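Local coordinates for protein thin, isoform D (Drosophila melanogaster, PDB 6XG7) that probably acts as a RING-type ubiquitin-protein ligase, the present piece being its NHL-repeat beta-propeller, a domain associated with protein-protein interaction, at residues F33-R38 against H302-F307; F45-G50 against D298-R303; Q244-V249 against F260-S265. All blocks are in the same frame, centred on the assembly; numbering follows the deposited sequence.

Interaction 1 (F33-R38 against H302-F307); sequences FQLGGR and HRVQVF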
loop_
_atom_site.group_PDB
_atom_site.type_symbol
_atom_site.label_atom_id
_atom_site.label_comp_id
_atom_site.label_asym_id
_atom_site.label_seq_id
_atom_site.Cartn_x
_atom_site.Cartn_y
_atom_site.Cartn_z
ATOM N N PHE A 33 -12.328 -1.285 -15.472
ATOM C CA PHE A 33 -12.255 0.118 -15.846
ATOM C C PHE A 33 -10.938 0.672 -15.323
ATOM O O PHE A 33 -10.214 0.016 -14.574
ATOM C CB PHE A 33 -13.464 0.920 -15.337
ATOM C CG PHE A 33 -13.614 0.954 -13.834
ATOM C CD1 PHE A 33 -12.981 1.923 -13.070
ATOM C CD2 PHE A 33 -14.439 0.043 -13.194
ATOM C CE1 PHE A 33 -13.159 1.965 -11.688
ATOM C CE2 PHE A 33 -14.613 0.069 -11.824
ATOM C CZ PHE A 33 -13.972 1.035 -11.063
ATOM N N GLN A 34 -10.649 1.905 -15.704
ATOM C CA GLN A 34 -9.505 2.624 -15.177
ATOM C C GLN A 34 -9.912 4.063 -14.913
ATOM O O GLN A 34 -10.966 4.529 -15.360
ATOM C CB GLN A 34 -8.320 2.570 -16.139
ATOM C CG GLN A 34 -8.534 3.262 -17.474
ATOM C CD GLN A 34 -7.267 3.209 -18.294
ATOM O OE1 GLN A 34 -6.684 2.148 -18.470
ATOM N NE2 GLN A 34 -6.803 4.352 -18.741
ATOM N N LEU A 35 -9.065 4.759 -14.166
ATOM C CA LEU A 35 -9.271 6.173 -13.890
ATOM C C LEU A 35 -7.911 6.842 -13.812
ATOM O O LEU A 35 -6.891 6.191 -13.590
ATOM C CB LEU A 35 -10.068 6.408 -12.607
ATOM C CG LEU A 35 -9.542 5.725 -11.343
ATOM C CD1 LEU A 35 -9.976 6.397 -10.068
ATOM C CD2 LEU A 35 -10.003 4.283 -11.266
ATOM N N GLY A 36 -7.914 8.158 -14.000
ATOM C CA GLY A 36 -6.696 8.933 -13.938
ATOM C C GLY A 36 -6.289 9.574 -15.250
ATOM O O GLY A 36 -7.124 10.133 -15.972
ATOM N N GLY A 37 -5.007 9.504 -15.564
ATOM C CA GLY A 37 -4.406 10.275 -16.637
ATOM C C GLY A 37 -3.648 11.454 -16.059
ATOM O O GLY A 37 -4.030 12.020 -15.032
ATOM N N ARG A 38 -2.537 11.821 -16.705
ATOM C CA ARG A 38 -1.663 12.820 -16.102
ATOM C C ARG A 38 -2.348 14.177 -15.969
ATOM O O ARG A 38 -2.979 14.679 -16.905
ATOM C CB ARG A 38 -0.342 13.000 -16.866
ATOM C CG ARG A 38 0.558 14.019 -16.133
ATOM C CD ARG A 38 1.980 14.187 -16.646
ATOM N NE ARG A 38 2.615 15.313 -15.946
ATOM C CZ ARG A 38 3.863 15.730 -16.145
ATOM N NH1 ARG A 38 4.642 15.120 -17.032
ATOM N NH2 ARG A 38 4.334 16.768 -15.458
ATOM N N HIS A 302 0.134 6.943 -14.767
ATOM C CA HIS A 302 -0.679 7.925 -14.051
ATOM C C HIS A 302 -2.120 7.466 -13.913
ATOM O O HIS A 302 -3.055 8.254 -14.076
ATOM C CB HIS A 302 -0.622 9.287 -14.737
ATOM C CG HIS A 302 0.761 9.799 -14.924
ATOM N ND1 HIS A 302 1.478 10.388 -13.909
ATOM C CD2 HIS A 302 1.560 9.811 -16.014
ATOM C CE1 HIS A 302 2.664 10.748 -14.372
ATOM N NE2 HIS A 302 2.736 10.409 -15.647
ATOM N N ARG A 303 -2.316 6.184 -13.608
ATOM C CA ARG A 303 -3.673 5.659 -13.602
ATOM C C ARG A 303 -3.831 4.595 -12.528
ATOM O O ARG A 303 -2.858 4.034 -12.018
ATOM C CB ARG A 303 -4.082 5.079 -14.962
ATOM C CG ARG A 303 -3.282 3.839 -15.361
ATOM C CD ARG A 303 -3.721 3.296 -16.727
ATOM N NE ARG A 303 -2.815 2.241 -17.167
ATOM C CZ ARG A 303 -2.931 1.596 -18.329
ATOM N NH1 ARG A 303 -3.946 1.860 -19.139
ATOM N NH2 ARG A 303 -2.051 0.686 -18.685
ATOM N N VAL A 304 -5.092 4.341 -12.197
ATOM C CA VAL A 304 -5.519 3.229 -11.368
ATOM C C VAL A 304 -6.377 2.340 -12.251
ATOM O O VAL A 304 -7.259 2.831 -12.959
ATOM C CB VAL A 304 -6.319 3.715 -10.146
ATOM C CG1 VAL A 304 -6.950 2.518 -9.437
ATOM C CG2 VAL A 304 -5.402 4.517 -9.212
ATOM N N GLN A 305 -6.093 1.042 -12.232
ATOM C CA GLN A 305 -6.863 0.054 -12.973
ATOM C C GLN A 305 -7.540 -0.884 -11.987
ATOM O O GLN A 305 -6.966 -1.229 -10.952
ATOM C CB GLN A 305 -5.957 -0.743 -13.902
ATOM C CG GLN A 305 -5.334 0.118 -14.987
ATOM C CD GLN A 305 -3.969 -0.362 -15.393
ATOM O OE1 GLN A 305 -2.983 -0.069 -14.724
ATOM N NE2 GLN A 305 -3.895 -1.107 -16.493
ATOM N N VAL A 306 -8.769 -1.284 -12.315
ATOM C CA VAL A 306 -9.601 -2.118 -11.459
ATOM C C VAL A 306 -9.914 -3.401 -12.215
ATOM O O VAL A 306 -10.341 -3.346 -13.373
ATOM C CB VAL A 306 -10.892 -1.377 -11.063
ATOM C CG1 VAL A 306 -11.713 -2.196 -10.069
ATOM C CG2 VAL A 306 -10.531 -0.002 -10.476
ATOM N N PHE A 307 -9.720 -4.549 -11.551
ATOM C CA PHE A 307 -9.842 -5.864 -12.178
ATOM C C PHE A 307 -10.789 -6.797 -11.461
ATOM O O PHE A 307 -11.446 -7.609 -12.118
ATOM C CB PHE A 307 -8.489 -6.575 -12.190
ATOM C CG PHE A 307 -7.449 -5.895 -13.007
ATOM C CD1 PHE A 307 -6.672 -4.882 -12.468
ATOM C CD2 PHE A 307 -7.254 -6.256 -14.331
ATOM C CE1 PHE A 307 -5.711 -4.240 -13.242
ATOM C CE2 PHE A 307 -6.295 -5.621 -15.099
ATOM C CZ PHE A 307 -5.523 -4.618 -14.555
ATOM O OXT PHE A 307 -10.873 -6.805 -10.232
#

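Interaction 2 (F45-G50 against D298-R303); sequences FTWPRG and DRENHR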
loop_
_atom_site.group_PDB
_atom_site.type_symbol
_atom_site.label_atom_id
_atom_site.label_comp_id
_atom_site.label_asym_id
_atom_site.label_seq_id
_atom_site.Cartn_x
_atom_site.Cartn_y
_atom_site.Cartn_z
ATOM N N PHE A 45 -4.145 12.265 -12.116
ATOM C CA PHE A 45 -3.081 11.936 -11.178
ATOM C C PHE A 45 -1.746 12.343 -11.773
ATOM O O PHE A 45 -1.584 12.420 -12.993
ATOM C CB PHE A 45 -2.978 10.426 -10.896
ATOM C CG PHE A 45 -4.255 9.792 -10.415
ATOM C CD1 PHE A 45 -4.980 10.327 -9.378
ATOM C CD2 PHE A 45 -4.716 8.634 -11.018
ATOM C CE1 PHE A 45 -6.146 9.723 -8.960
ATOM C CE2 PHE A 45 -5.877 8.031 -10.599
ATOM C CZ PHE A 45 -6.591 8.577 -9.572
ATOM N N THR A 46 -0.772 12.572 -10.906
ATOM C CA THR A 46 0.612 12.720 -11.341
ATOM C C THR A 46 1.441 11.836 -10.424
ATOM O O THR A 46 1.625 12.157 -9.244
ATOM C CB THR A 46 1.083 14.172 -11.362
ATOM O OG1 THR A 46 0.178 14.968 -12.152
ATOM C CG2 THR A 46 2.461 14.236 -11.995
ATOM N N TRP A 47 1.879 10.700 -10.956
ATOM C CA TRP A 47 2.679 9.715 -10.240
ATOM C C TRP A 47 2.005 9.249 -8.958
ATOM O O TRP A 47 2.562 9.376 -7.862
ATOM C CB TRP A 47 4.118 10.201 -10.022
ATOM C CG TRP A 47 4.800 10.383 -11.387
ATOM C CD1 TRP A 47 5.102 9.393 -12.295
ATOM C CD2 TRP A 47 5.203 11.618 -12.008
ATOM N NE1 TRP A 47 5.688 9.941 -13.423
ATOM C CE2 TRP A 47 5.757 11.299 -13.270
ATOM C CE3 TRP A 47 5.168 12.958 -11.610
ATOM C CZ2 TRP A 47 6.244 12.272 -14.134
ATOM C CZ3 TRP A 47 5.658 13.920 -12.469
ATOM C CH2 TRP A 47 6.173 13.575 -13.718
ATOM N N PRO A 48 0.817 8.674 -9.064
ATOM C CA PRO A 48 0.149 8.125 -7.879
ATOM C C PRO A 48 0.912 6.942 -7.303
ATOM O O PRO A 48 1.600 6.207 -8.017
ATOM C CB PRO A 48 -1.209 7.677 -8.433
ATOM C CG PRO A 48 -0.926 7.328 -9.861
ATOM C CD PRO A 48 0.149 8.279 -10.318
ATOM N N ARG A 49 0.769 6.756 -5.992
ATOM C CA ARG A 49 1.527 5.727 -5.286
ATOM C C ARG A 49 0.606 4.821 -4.487
ATOM O O ARG A 49 0.128 3.808 -5.014
ATOM C CB ARG A 49 2.652 6.364 -4.466
ATOM C CG ARG A 49 3.682 7.042 -5.370
ATOM C CD ARG A 49 4.979 7.304 -4.659
ATOM N NE ARG A 49 5.872 8.183 -5.416
ATOM C CZ ARG A 49 6.926 7.787 -6.134
ATOM N NH1 ARG A 49 7.253 6.497 -6.235
ATOM N NH2 ARG A 49 7.657 8.702 -6.766
ATOM N N GLY A 50 0.348 5.163 -3.227
ATOM C CA GLY A 50 -0.493 4.331 -2.401
ATOM C C GLY A 50 -1.944 4.336 -2.840
ATOM O O GLY A 50 -2.450 5.279 -3.444
ATOM N N ASP A 298 -0.788 2.248 -11.279
ATOM C CA ASP A 298 0.197 2.136 -12.362
ATOM C C ASP A 298 0.833 3.521 -12.476
ATOM O O ASP A 298 0.385 4.366 -13.240
ATOM C CB ASP A 298 -0.583 1.687 -13.654
ATOM C CG ASP A 298 0.317 1.369 -14.836
ATOM O OD1 ASP A 298 1.537 1.241 -14.670
ATOM O OD2 ASP A 298 -0.246 1.243 -15.946
ATOM N N ARG A 299 1.851 3.768 -11.635
ATOM C CA ARG A 299 2.377 5.120 -11.444
ATOM C C ARG A 299 2.856 5.739 -12.754
ATOM O O ARG A 299 2.619 6.914 -13.015
ATOM C CB ARG A 299 3.536 5.085 -10.443
ATOM C CG ARG A 299 4.141 6.452 -10.084
ATOM C CD ARG A 299 5.607 6.335 -9.600
ATOM N NE ARG A 299 6.453 5.816 -10.680
ATOM C CZ ARG A 299 6.960 4.581 -10.747
ATOM N NH1 ARG A 299 6.782 3.707 -9.767
ATOM N NH2 ARG A 299 7.666 4.218 -11.809
ATOM N N GLU A 300 3.574 4.970 -13.564
ATOM C CA GLU A 300 4.181 5.489 -14.786
ATOM C C GLU A 300 3.138 5.863 -15.841
ATOM O O GLU A 300 3.389 6.735 -16.684
ATOM C CB GLU A 300 5.158 4.424 -15.282
ATOM C CG GLU A 300 6.339 4.888 -16.065
ATOM C CD GLU A 300 7.240 5.878 -15.332
ATOM O OE1 GLU A 300 7.608 6.862 -15.979
ATOM O OE2 GLU A 300 7.596 5.676 -14.143
ATOM N N ASN A 301 1.965 5.234 -15.813
ATOM C CA ASN A 301 0.851 5.595 -16.679
ATOM C C ASN A 301 -0.168 6.491 -15.983
ATOM O O ASN A 301 -1.229 6.776 -16.550
ATOM C CB ASN A 301 0.169 4.331 -17.197
ATOM C CG ASN A 301 1.025 3.577 -18.179
ATOM O OD1 ASN A 301 1.583 4.170 -19.107
ATOM N ND2 ASN A 301 1.158 2.266 -17.977
ATOM N N HIS A 302 0.134 6.943 -14.767
ATOM C CA HIS A 302 -0.679 7.925 -14.051
ATOM C C HIS A 302 -2.120 7.466 -13.913
ATOM O O HIS A 302 -3.055 8.254 -14.076
ATOM C CB HIS A 302 -0.622 9.287 -14.737
ATOM C CG HIS A 302 0.761 9.799 -14.924
ATOM N ND1 HIS A 302 1.478 10.388 -13.909
ATOM C CD2 HIS A 302 1.560 9.811 -16.014
ATOM C CE1 HIS A 302 2.664 10.748 -14.372
ATOM N NE2 HIS A 302 2.736 10.409 -15.647
ATOM N N ARG A 303 -2.316 6.184 -13.608
ATOM C CA ARG A 303 -3.673 5.659 -13.602
ATOM C C ARG A 303 -3.831 4.595 -12.528
ATOM O O ARG A 303 -2.858 4.034 -12.018
ATOM C CB ARG A 303 -4.082 5.079 -14.962
ATOM C CG ARG A 303 -3.282 3.839 -15.361
ATOM C CD ARG A 303 -3.721 3.296 -16.727
ATOM N NE ARG A 303 -2.815 2.241 -17.167
ATOM C CZ ARG A 303 -2.931 1.596 -18.329
ATOM N NH1 ARG A 303 -3.946 1.860 -19.139
ATOM N NH2 ARG A 303 -2.051 0.686 -18.685
#

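Interaction 3 (Q244-V249 against F260-S265); sequences QGYIFV and FNPDGS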
loop_
_atom_site.group_PDB
_atom_site.type_symbol
_atom_site.label_atom_id
_atom_site.label_comp_id
_atom_site.label_asym_id
_atom_site.label_seq_id
_atom_site.Cartn_x
_atom_site.Cartn_y
_atom_site.Cartn_z
ATOM N N GLN A 244 -9.957 -13.307 4.056
ATOM C CA GLN A 244 -9.589 -14.687 4.329
ATOM C C GLN A 244 -8.091 -14.920 4.302
ATOM O O GLN A 244 -7.647 -16.041 4.563
ATOM C CB GLN A 244 -10.264 -15.622 3.335
ATOM C CG GLN A 244 -11.771 -15.625 3.498
ATOM C CD GLN A 244 -12.444 -16.499 2.488
ATOM O OE1 GLN A 244 -12.751 -16.059 1.381
ATOM N NE2 GLN A 244 -12.662 -17.754 2.842
ATOM N N GLY A 245 -7.309 -13.909 3.973
ATOM C CA GLY A 245 -5.876 -14.050 3.982
ATOM C C GLY A 245 -5.216 -14.211 2.635
ATOM O O GLY A 245 -3.996 -14.374 2.592
ATOM N N TYR A 246 -5.964 -14.161 1.533
ATOM C CA TYR A 246 -5.326 -14.147 0.219
ATOM C C TYR A 246 -4.459 -12.896 0.124
ATOM O O TYR A 246 -4.832 -11.826 0.612
ATOM C CB TYR A 246 -6.362 -14.159 -0.911
ATOM C CG TYR A 246 -7.086 -15.476 -1.099
ATOM C CD1 TYR A 246 -8.243 -15.760 -0.394
ATOM C CD2 TYR A 246 -6.624 -16.431 -1.989
ATOM C CE1 TYR A 246 -8.916 -16.963 -0.562
ATOM C CE2 TYR A 246 -7.281 -17.632 -2.150
ATOM C CZ TYR A 246 -8.431 -17.891 -1.436
ATOM O OH TYR A 246 -9.096 -19.086 -1.605
ATOM N N ILE A 247 -3.297 -13.041 -0.507
ATOM C CA ILE A 247 -2.283 -11.993 -0.577
ATOM C C ILE A 247 -2.099 -11.566 -2.027
ATOM O O ILE A 247 -1.982 -12.413 -2.921
ATOM C CB ILE A 247 -0.942 -12.462 0.016
ATOM C CG1 ILE A 247 -1.115 -12.858 1.486
ATOM C CG2 ILE A 247 0.116 -11.380 -0.099
ATOM C CD1 ILE A 247 0.098 -13.564 2.092
ATOM N N PHE A 248 -2.067 -10.254 -2.246
ATOM C CA PHE A 248 -1.961 -9.643 -3.560
ATOM C C PHE A 248 -0.685 -8.827 -3.584
ATOM O O PHE A 248 -0.454 -8.017 -2.686
ATOM C CB PHE A 248 -3.157 -8.733 -3.822
ATOM C CG PHE A 248 -4.469 -9.433 -3.667
ATOM C CD1 PHE A 248 -5.002 -9.641 -2.410
ATOM C CD2 PHE A 248 -5.124 -9.971 -4.756
ATOM C CE1 PHE A 248 -6.177 -10.313 -2.249
ATOM C CE2 PHE A 248 -6.306 -10.650 -4.600
ATOM C CZ PHE A 248 -6.824 -10.830 -3.337
ATOM N N VAL A 249 0.142 -9.046 -4.603
ATOM C CA VAL A 249 1.429 -8.373 -4.696
ATOM C C VAL A 249 1.532 -7.675 -6.042
ATOM O O VAL A 249 1.369 -8.310 -7.093
ATOM C CB VAL A 249 2.614 -9.344 -4.517
ATOM C CG1 VAL A 249 3.923 -8.601 -4.598
ATOM C CG2 VAL A 249 2.531 -10.081 -3.186
ATOM N N PHE A 260 -1.717 -14.951 -4.058
ATOM C CA PHE A 260 -1.304 -16.122 -3.298
ATOM C C PHE A 260 -2.440 -16.560 -2.394
ATOM O O PHE A 260 -3.188 -15.722 -1.872
ATOM C CB PHE A 260 -0.067 -15.793 -2.449
ATOM C CG PHE A 260 1.112 -15.421 -3.286
ATOM C CD1 PHE A 260 1.263 -14.122 -3.746
ATOM C CD2 PHE A 260 2.028 -16.384 -3.679
ATOM C CE1 PHE A 260 2.314 -13.785 -4.563
ATOM C CE2 PHE A 260 3.078 -16.056 -4.506
ATOM C CZ PHE A 260 3.218 -14.752 -4.959
ATOM N N ASN A 261 -2.568 -17.875 -2.224
ATOM C CA ASN A 261 -3.459 -18.417 -1.221
ATOM C C ASN A 261 -2.982 -17.994 0.166
ATOM O O ASN A 261 -1.834 -17.583 0.329
ATOM C CB ASN A 261 -3.458 -19.935 -1.320
ATOM C CG ASN A 261 -3.937 -20.415 -2.666
ATOM O OD1 ASN A 261 -5.076 -20.151 -3.052
ATOM N ND2 ASN A 261 -3.069 -21.109 -3.399
ATOM N N PRO A 262 -3.844 -18.098 1.186
ATOM C CA PRO A 262 -3.430 -17.637 2.520
ATOM C C PRO A 262 -2.197 -18.341 3.051
ATOM O O PRO A 262 -1.448 -17.736 3.827
ATOM C CB PRO A 262 -4.673 -17.874 3.391
ATOM C CG PRO A 262 -5.801 -17.792 2.426
ATOM C CD PRO A 262 -5.277 -18.431 1.153
ATOM N N ASP A 263 -1.940 -19.580 2.627
ATOM C CA ASP A 263 -0.740 -20.295 3.056
ATOM C C ASP A 263 0.519 -19.884 2.291
ATOM O O ASP A 263 1.570 -20.506 2.485
ATOM C CB ASP A 263 -0.943 -21.811 2.973
ATOM C CG ASP A 263 -1.121 -22.320 1.557
ATOM O OD1 ASP A 263 -0.902 -21.557 0.600
ATOM O OD2 ASP A 263 -1.469 -23.518 1.406
ATOM N N GLY A 264 0.441 -18.862 1.442
ATOM C CA GLY A 264 1.592 -18.381 0.711
ATOM C C GLY A 264 1.850 -19.052 -0.621
ATOM O O GLY A 264 2.782 -18.647 -1.328
ATOM N N SER A 265 1.065 -20.057 -0.996
ATOM C CA SER A 265 1.302 -20.725 -2.266
ATOM C C SER A 265 0.714 -19.906 -3.411
ATOM O O SER A 265 -0.301 -19.225 -3.260
ATOM C CB SER A 265 0.726 -22.145 -2.255
ATOM O OG SER A 265 -0.678 -22.162 -2.089
HETATM O O HOH W 1 -2.449 -15.122 4.749
HETATM O O HOH W 2 -7.227 -21.108 -1.906
#

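Interaction 1 (F33-R38 against H302-F307)
Phe33 lays a ring face over the branched side chain of Val306, the two pointing the same way from one side of an antiparallel pair of strands. Phe33 CG is set between the backbone N and the carbonyl carbon (chi1 62°), and the ring beyond it brings CE1 and CZ against Val306 CG2. Val306 CB stands 4.0 Å from the Phe33 ring centroid in a CH-pi contact, and Val306 CG2 touches Phe33 CE1 at 3.5 Å. Leu35 repeats the theme on this face, lying alongside Val304 with Leu35 CD2 3.9 Å from Val304 CB.

On the other face the orientation changes. Gln34 meets Arg303 obliquely, amide and guanidinium planes standing 90° apart, and Gln34 OE1 accepts a short but badly bent, weak bond from Arg303 NH1 (2.8 Å, 125° at the hydrogen). Each group has firmer partners elsewhere: Gln31 for the amide oxygen, Asp298 and Gly276 for the guanidinium.

Beyond the strands, the extended chain of Arg38 runs beside His302, with Arg38 CB 4.0 Å from the imidazole centroid of His302 and over its face. The backbone brings them together through Gly37 N, which donates to His302 O at 2.8 Å. Gly36 is required just before: a CB there would collide with His302 O. Leu35 and Val304 exchange both of their backbone bonds.

This is the Velcro closure of a beta-propeller, in which strand 33-36 from near the N-terminus completes a blade by pairing with the C-terminal strand 303-306. Chemically, the closure rests on backbone bonds and one apolar face, its polar side chains across the join being held mainly by others; His302, whose ND1 takes a bond from Trp47 N, would probably be kept neutral by the nearby charge of Arg38.

Interaction 2 (F45-G50 against D298-R303)
His302 turns the edge of its imidazole to the indole face of Trp47 while taking a hydrogen bond from the backbone of the same residue. Trp47 N donates to His302 ND1 at 3.0 Å, nearly straight (168°) and in the plane of the imidazole. Beside that bond, His302 CE1 hangs over the indole, 3.3 Å from Trp47 NE1, in an edge-to-face pair whose planes meet at 58°. Phe45 approaches on its own ring edge, its CD2 lying 3.5 Å from His302 O.

Arg299 fills the next position. Its CG, anti to the backbone N (chi1 -177°), packs against Trp47 CA and CB and lies 3.3 Å from Pro48 O, a buried carbonyl oxygen without a hydrogen-bond partner. Further out, Arg299 NH1 and Arg49 NH1 come to 4.5 Å, a like-charge approach probably eased by Glu284, which forms salt bridges to both; Arg299 NH2 also pairs with Glu300 OE2 at 2.8 Å.

Behind this shell the turn 298-303 is shaped by a G1 beta bulge, His302 and Arg303 both facing Asp298. Asp298 OD2 accepts from Asn301 ND2 at 2.7 Å and from Arg303 NE at 3.0 Å, and Asp298 OD1 is held by the backbone of Lys281 and Gly282. The contact thus joins the turn between two strands of the last blade to the loop leading into strand 51-54 of the first.

An alanine in place of Trp47 would remove the indole, probably uncovering the CE1 edge of His302 and opening a gap beside it. Because ND1 acts as acceptor, it carries no proton, consistent with a neutral imidazole protonated on NE2.

Interaction 3 (Q244-V249 against F260-S265)
Tyr246 begins its contact at CB, which lies 3.7 Å from Phe260 O. CG stands anti to the carbonyl carbon (chi1 -72°), and from there the ring extends beside the segment 260-265. Its CD2 meets the same Phe260 O at 3.5 Å, and further along CE2 comes 3.5 Å from Asn261 OD1. Pro262 covers one face: its CD sits over the middle of the ring, 3.9 Å from the Tyr246 centroid and only 8° off the normal, a well-centred CH-pi contact. At the tip, Tyr246 OH is 2.8 Å from a water that in turn donates to Asn261 OD1, so phenol and amide are bridged rather than bonded directly. Tyr25, from the N-terminal helix 21-26, makes an edge-to-face pair with this tyrosine.

The setting is one blade of the NHL beta-propeller, where antiparallel strands 247-251 and 256-260 form its two middle strands, between strand 239-241 and the outer strand 266-273, and a type I turn, Asn261 to Gly264, leads to the latter. Ile247 and Phe260 are a hydrogen-bonded pair, linked by both of their backbone bonds. Their side chains share a face, on which Phe260 CE1 also touches Val249 CG2.

Just before strand 247-251, the backbone of Gln244 and Gly245 receives Pro262, whose CG is 3.3 Å from Gln244 O. At the backbone angles of Gly245 a CB would be jammed against the preceding carbonyl oxygen, and would also press on Pro262 CB. A second water donates to both Gly245 O and Pro262 O. Within the turn, Asn261 ND2 donates to Ser265 OG at 2.9 Å, which fixes the amide whose oxygen faces the tyrosine. Ser265 OG passes its own hydrogen to Asp263 OD1, an oxygen that also accepts from Ser265 N to make an Asx turn.

Interactions 1 and 2 work as neighbours at the seam of the propeller. Their centres are 8 Å apart, both use His302 and Arg303, and they join directly where Gly37 O lies 2.9 Å from Phe45 N, a probable hydrogen bond. One closes the ring within the last blade's sheet; the other ties that blade to the next. Interaction 3 lies elsewhere, with its centre about 24 Å from that of interaction 1 and 25 Å from that of interaction 2, and touches neither. It is nested in sequence inside the loop that both long-range contacts close, and shows the local hairpin order of a blade whose outer strand continues in parallel pairing into the sheet of interaction 1.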